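Local structure of fiber KNOB domain (Avirulent turkey hemorrhagic enteritis virus, 4D63) at residues 131-136 with 172-177; 110-115 with 164-169. The protein forms the trimeric head of the viral fibre, binds the sialic acid of 6-sialyllactose, and probably attaches the virus to sialylated receptors on host cells. All blocks are in the same frame, centred on the assembly; numbering follows the deposited sequence.

Contact 1: residues 131-136 with 172-177; sequences VQLEVI and KMIKIK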
# COMPACT_ATOMS: atom_id res chain seq x y z
N VAL A 131 6.33 -1.30 -0.68
CA VAL A 131 7.16 -1.50 0.50
C VAL A 131 8.34 -0.53 0.46
O VAL A 131 8.57 0.12 -0.56
CB VAL A 131 7.70 -2.96 0.58
CG1 VAL A 131 6.55 -3.94 0.58
CG2 VAL A 131 8.65 -3.26 -0.55
N GLN A 132 9.06 -0.43 1.58
CA GLN A 132 10.29 0.36 1.68
C GLN A 132 11.37 -0.61 1.38
O GLN A 132 11.45 -1.63 2.02
CB GLN A 132 10.57 0.88 3.08
CG GLN A 132 9.49 1.72 3.67
CD GLN A 132 9.60 1.84 5.18
OE1 GLN A 132 9.08 1.01 5.95
NE2 GLN A 132 10.24 2.92 5.61
N LEU A 133 12.18 -0.28 0.39
CA LEU A 133 13.34 -1.08 0.04
C LEU A 133 14.59 -0.30 0.27
O LEU A 133 14.60 0.90 0.13
CB LEU A 133 13.36 -1.36 -1.44
CG LEU A 133 12.33 -2.33 -1.94
CD1 LEU A 133 12.67 -2.54 -3.40
CD2 LEU A 133 12.38 -3.61 -1.10
N GLU A 134 15.66 -1.01 0.55
CA GLU A 134 16.97 -0.45 0.41
C GLU A 134 17.69 -1.41 -0.50
O GLU A 134 17.71 -2.61 -0.26
CB GLU A 134 17.66 -0.31 1.77
CG GLU A 134 18.98 0.40 1.65
CD GLU A 134 19.63 0.71 2.98
OE1 GLU A 134 19.14 0.23 4.03
OE2 GLU A 134 20.64 1.44 2.96
N VAL A 135 18.23 -0.86 -1.58
CA VAL A 135 18.85 -1.63 -2.65
C VAL A 135 20.34 -1.35 -2.54
O VAL A 135 20.75 -0.21 -2.71
CB VAL A 135 18.29 -1.15 -3.98
CG1 VAL A 135 19.08 -1.74 -5.13
CG2 VAL A 135 16.81 -1.54 -4.10
N ILE A 136 21.12 -2.36 -2.18
CA ILE A 136 22.57 -2.21 -1.98
C ILE A 136 23.29 -2.65 -3.27
O ILE A 136 23.12 -3.80 -3.70
CB ILE A 136 23.14 -3.13 -0.86
CG1 ILE A 136 22.25 -3.24 0.37
CG2 ILE A 136 24.53 -2.67 -0.45
CD1 ILE A 136 21.97 -1.94 1.02
N LYS A 172 23.65 -6.09 -5.17
CA LYS A 172 24.17 -7.14 -4.29
C LYS A 172 23.03 -7.66 -3.37
O LYS A 172 22.97 -8.83 -2.99
CB LYS A 172 25.31 -6.53 -3.43
CG LYS A 172 26.15 -7.51 -2.61
CD LYS A 172 26.43 -7.02 -1.18
CE LYS A 172 27.30 -5.76 -1.11
NZ LYS A 172 28.68 -5.98 -1.63
N MET A 173 22.12 -6.77 -3.00
CA MET A 173 21.19 -7.11 -1.95
C MET A 173 20.03 -6.13 -1.96
O MET A 173 20.20 -4.94 -2.25
CB MET A 173 21.93 -7.09 -0.60
CG MET A 173 21.04 -7.21 0.64
SD MET A 173 21.96 -7.24 2.19
CE MET A 173 22.17 -8.97 2.55
N ILE A 174 18.85 -6.65 -1.66
CA ILE A 174 17.67 -5.86 -1.45
C ILE A 174 17.23 -6.14 -0.03
O ILE A 174 17.05 -7.31 0.35
CB ILE A 174 16.57 -6.27 -2.47
CG1 ILE A 174 17.06 -5.95 -3.89
CG2 ILE A 174 15.28 -5.54 -2.21
CD1 ILE A 174 16.15 -6.42 -4.99
N LYS A 175 17.04 -5.08 0.75
CA LYS A 175 16.42 -5.16 2.07
C LYS A 175 14.99 -4.62 2.06
O LYS A 175 14.74 -3.48 1.65
CB LYS A 175 17.20 -4.33 3.07
CG LYS A 175 18.65 -4.74 3.27
CD LYS A 175 19.26 -3.94 4.42
CE LYS A 175 20.73 -4.27 4.61
NZ LYS A 175 21.04 -4.66 6.00
N ILE A 176 14.03 -5.45 2.45
CA ILE A 176 12.66 -5.01 2.64
C ILE A 176 12.54 -4.57 4.08
O ILE A 176 12.65 -5.39 4.98
CB ILE A 176 11.65 -6.12 2.32
CG1 ILE A 176 11.82 -6.57 0.87
CG2 ILE A 176 10.21 -5.64 2.58
CD1 ILE A 176 11.03 -7.81 0.56
N LYS A 177 12.32 -3.27 4.28
CA LYS A 177 12.30 -2.65 5.61
C LYS A 177 10.90 -2.46 6.19
O LYS A 177 10.76 -1.97 7.31
CB LYS A 177 12.93 -1.26 5.50
CG LYS A 177 14.29 -1.29 4.88
CD LYS A 177 15.30 -1.81 5.86
CE LYS A 177 16.60 -1.02 5.77
NZ LYS A 177 16.37 0.45 5.91
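Glu134 and Lys175 face each other as a hydrogen-bonded antiparallel pair, and each backbone both gives and accepts: Glu134 N reaches Lys175 O at 2.9 Å, and Lys175 N returns to Glu134 O at 2.8 Å. Ile136 and Met173 repeat the scheme, with one irregularity. Ile136 N donates to Met173 O at 2.7 Å, but Ile136 O takes two donors, Lys172 N at 2.8 Å and Met173 N at 3.2 Å, the signature of a classic beta bulge. At the far end Lys177 N closes the ladder on Gln132 O, with an N-H...O angle of 169°.

Side chains alternate across the sheet. On the apolar face Leu133 CD2 bridges its opposite strand, lying 3.6 Å from Ile176 CG1 and 3.7 Å from Ile174 CG2. The other face is mixed: Ile136 and Met173 lie side by side, next to the charged Glu134 and Lys175. Glu134 CG stands anti to the backbone N (chi1 -174°), and the extended chain carries OE1 to a weak, 3.4 Å salt bridge with Lys177 NZ; OE2 is satisfied by Ser142 OG, while Lys175 NZ pairs with Glu99. Gln132 NE2 donates to Gln163 of the second subunit.

Both strands are interior to the antiparallel sheet: strand 142-154 binds the outer backbone edge of 131-136 through Val131, Leu133 and Val135, and strand 98-101 flanks 172-177.

Contact 2: residues 110-115 with 164-169; sequences LNNTYI and CNPVPG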
# COMPACT_ATOMS: atom_id res chain seq x y z
N LEU A 110 15.36 -8.72 -15.81
CA LEU A 110 14.91 -7.72 -16.78
C LEU A 110 14.03 -6.64 -16.14
O LEU A 110 13.24 -6.94 -15.27
CB LEU A 110 14.12 -8.40 -17.89
CG LEU A 110 14.94 -9.36 -18.77
CD1 LEU A 110 14.00 -10.10 -19.71
CD2 LEU A 110 16.03 -8.63 -19.57
N ASN A 111 14.17 -5.39 -16.59
CA ASN A 111 13.24 -4.31 -16.17
C ASN A 111 13.11 -4.09 -14.63
O ASN A 111 12.00 -3.88 -14.12
CB ASN A 111 11.85 -4.52 -16.81
CG ASN A 111 11.84 -4.25 -18.31
OD1 ASN A 111 11.99 -5.18 -19.12
ND2 ASN A 111 11.69 -2.99 -18.68
N ASN A 112 14.22 -4.13 -13.91
CA ASN A 112 14.21 -3.97 -12.46
C ASN A 112 13.13 -4.83 -11.78
O ASN A 112 12.35 -4.36 -10.92
CB ASN A 112 14.11 -2.48 -12.11
CG ASN A 112 15.40 -1.71 -12.42
OD1 ASN A 112 15.44 -0.95 -13.39
ND2 ASN A 112 16.46 -1.93 -11.60
N THR A 113 13.08 -6.09 -12.21
CA THR A 113 12.18 -7.08 -11.67
C THR A 113 13.04 -8.22 -11.13
O THR A 113 13.77 -8.85 -11.89
CB THR A 113 11.21 -7.55 -12.75
OG1 THR A 113 10.46 -6.41 -13.16
CG2 THR A 113 10.24 -8.62 -12.23
N TYR A 114 12.99 -8.40 -9.80
CA TYR A 114 13.77 -9.43 -9.12
C TYR A 114 12.84 -10.53 -8.64
O TYR A 114 11.93 -10.30 -7.85
CB TYR A 114 14.61 -8.80 -7.99
CG TYR A 114 15.53 -7.72 -8.55
CD1 TYR A 114 15.04 -6.44 -8.82
CD2 TYR A 114 16.85 -8.00 -8.89
CE1 TYR A 114 15.85 -5.46 -9.36
CE2 TYR A 114 17.67 -7.02 -9.44
CZ TYR A 114 17.16 -5.76 -9.69
OH TYR A 114 17.96 -4.77 -10.25
N ILE A 115 13.08 -11.73 -9.14
CA ILE A 115 12.23 -12.86 -8.90
C ILE A 115 12.91 -13.83 -7.95
O ILE A 115 14.02 -14.32 -8.23
CB ILE A 115 11.91 -13.59 -10.22
CG1 ILE A 115 11.28 -12.60 -11.22
CG2 ILE A 115 11.00 -14.78 -9.96
CD1 ILE A 115 10.81 -13.21 -12.52
N CYS A 164 11.50 -2.66 -8.48
CA CYS A 164 11.96 -1.34 -8.04
C CYS A 164 12.44 -0.46 -9.20
O CYS A 164 12.13 -0.74 -10.34
CB CYS A 164 13.02 -1.52 -6.99
SG CYS A 164 14.42 -2.45 -7.57
N ASN A 165 13.16 0.62 -8.89
CA ASN A 165 13.57 1.59 -9.87
C ASN A 165 14.99 1.29 -10.38
O ASN A 165 15.75 0.53 -9.74
CB ASN A 165 13.59 3.00 -9.25
CG ASN A 165 12.32 3.36 -8.49
OD1 ASN A 165 12.38 3.98 -7.41
ND2 ASN A 165 11.17 3.01 -9.06
N PRO A 166 15.38 1.93 -11.50
CA PRO A 166 16.75 1.77 -11.99
C PRO A 166 17.81 2.20 -10.99
O PRO A 166 17.64 3.21 -10.30
CB PRO A 166 16.79 2.71 -13.22
CG PRO A 166 15.37 2.95 -13.60
CD PRO A 166 14.60 2.88 -12.31
N VAL A 167 18.90 1.45 -10.93
CA VAL A 167 20.07 1.88 -10.13
C VAL A 167 21.34 1.82 -10.99
O VAL A 167 21.45 0.96 -11.89
CB VAL A 167 20.26 1.03 -8.85
CG1 VAL A 167 19.10 1.26 -7.88
CG2 VAL A 167 20.39 -0.44 -9.19
N PRO A 168 22.29 2.74 -10.72
CA PRO A 168 23.55 2.84 -11.46
C PRO A 168 24.55 1.83 -10.95
O PRO A 168 25.54 2.18 -10.30
CB PRO A 168 24.01 4.27 -11.15
CG PRO A 168 23.47 4.54 -9.80
CD PRO A 168 22.14 3.85 -9.75
N GLY A 169 24.26 0.56 -11.23
CA GLY A 169 25.12 -0.54 -10.85
C GLY A 169 24.31 -1.80 -10.75
O GLY A 169 23.09 -1.76 -10.89
O HOH W 1 19.03 -0.71 -12.67
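The carboxamide of Asn112 has the peptide link between Asn165 and Pro166 over one of its faces, the two planes inclined by roughly 35°. Asn112 CG lies 3.5 Å from Asn165 O, and OD1 comes within 3.3 Å of Pro166 CA. Because the carbonyl oxygen sits above the amide, the short approach of Asn112 ND2 to Asn165 O has too poor an angle for a hydrogen bond. The amide nitrogen turns to a water instead, which accepts from Asn112 ND2 at 3.0 Å and from Val167 N at 2.8 Å, joining turn to loop.

The other flat group, the Tyr114 ring, is approached obliquely by sulfur: Cys164 SG is 3.8 Å from Tyr114 CE1, and its line to the ring centroid runs 65° off the ring normal, a Cys sulfur-aromatic contact. With chi1 at 59°, Cys164 holds its SG between the backbone N and the carbonyl carbon, from where it reaches the ring while its main chain serves Asn112. The Phe105 ring also meets this ring, at a steep tilt.

A direct backbone bond completes the contact, Cys164 N donating to Asn112 O at 3.1 Å. Asn112 CG lies opposite its own carbonyl carbon, which sends the amide beneath the Asn165-Pro166 peptide, so that the residue meets the loop by a direct carbonyl bond and by an amide that packs and is bridged through water. Asn111 and Asn112 both adopt left-handed backbone conformations, and this turn leads into strand 113-120; Thr113 OG1 helps to hold it by donating to Asn111 O.

Chemically this is a neutral contact, with one direct hydrogen bond, one water bridge and contacts of polarisable groups. It ties the turn before strand 113-120 to the loop after strand 157-163, and at Asn112 the loop is held partly through solvent, as befits its place at the surface.

In the fold
Contact 1 is regular sheet pairing, with a buried apolar face and a more exposed face that mixes charged and apolar side chains; contact 2 is a smaller surface contact between a turn and a loop. The difference shows in their chemistry: a ladder of backbone bonds and one weak salt bridge in the first, a single backbone bond, a water and an oblique sulfur in the second. They nevertheless meet through the apolar face of contact 1, where Leu133 CD1 packs on Cys164 CB at 3.7 Å and Ile174 CD1 on Tyr114 CG at 3.8 Å. Their segments alternate along the chain, and strands 113-120 and 129-137, consecutive in sequence, belong to one sheet.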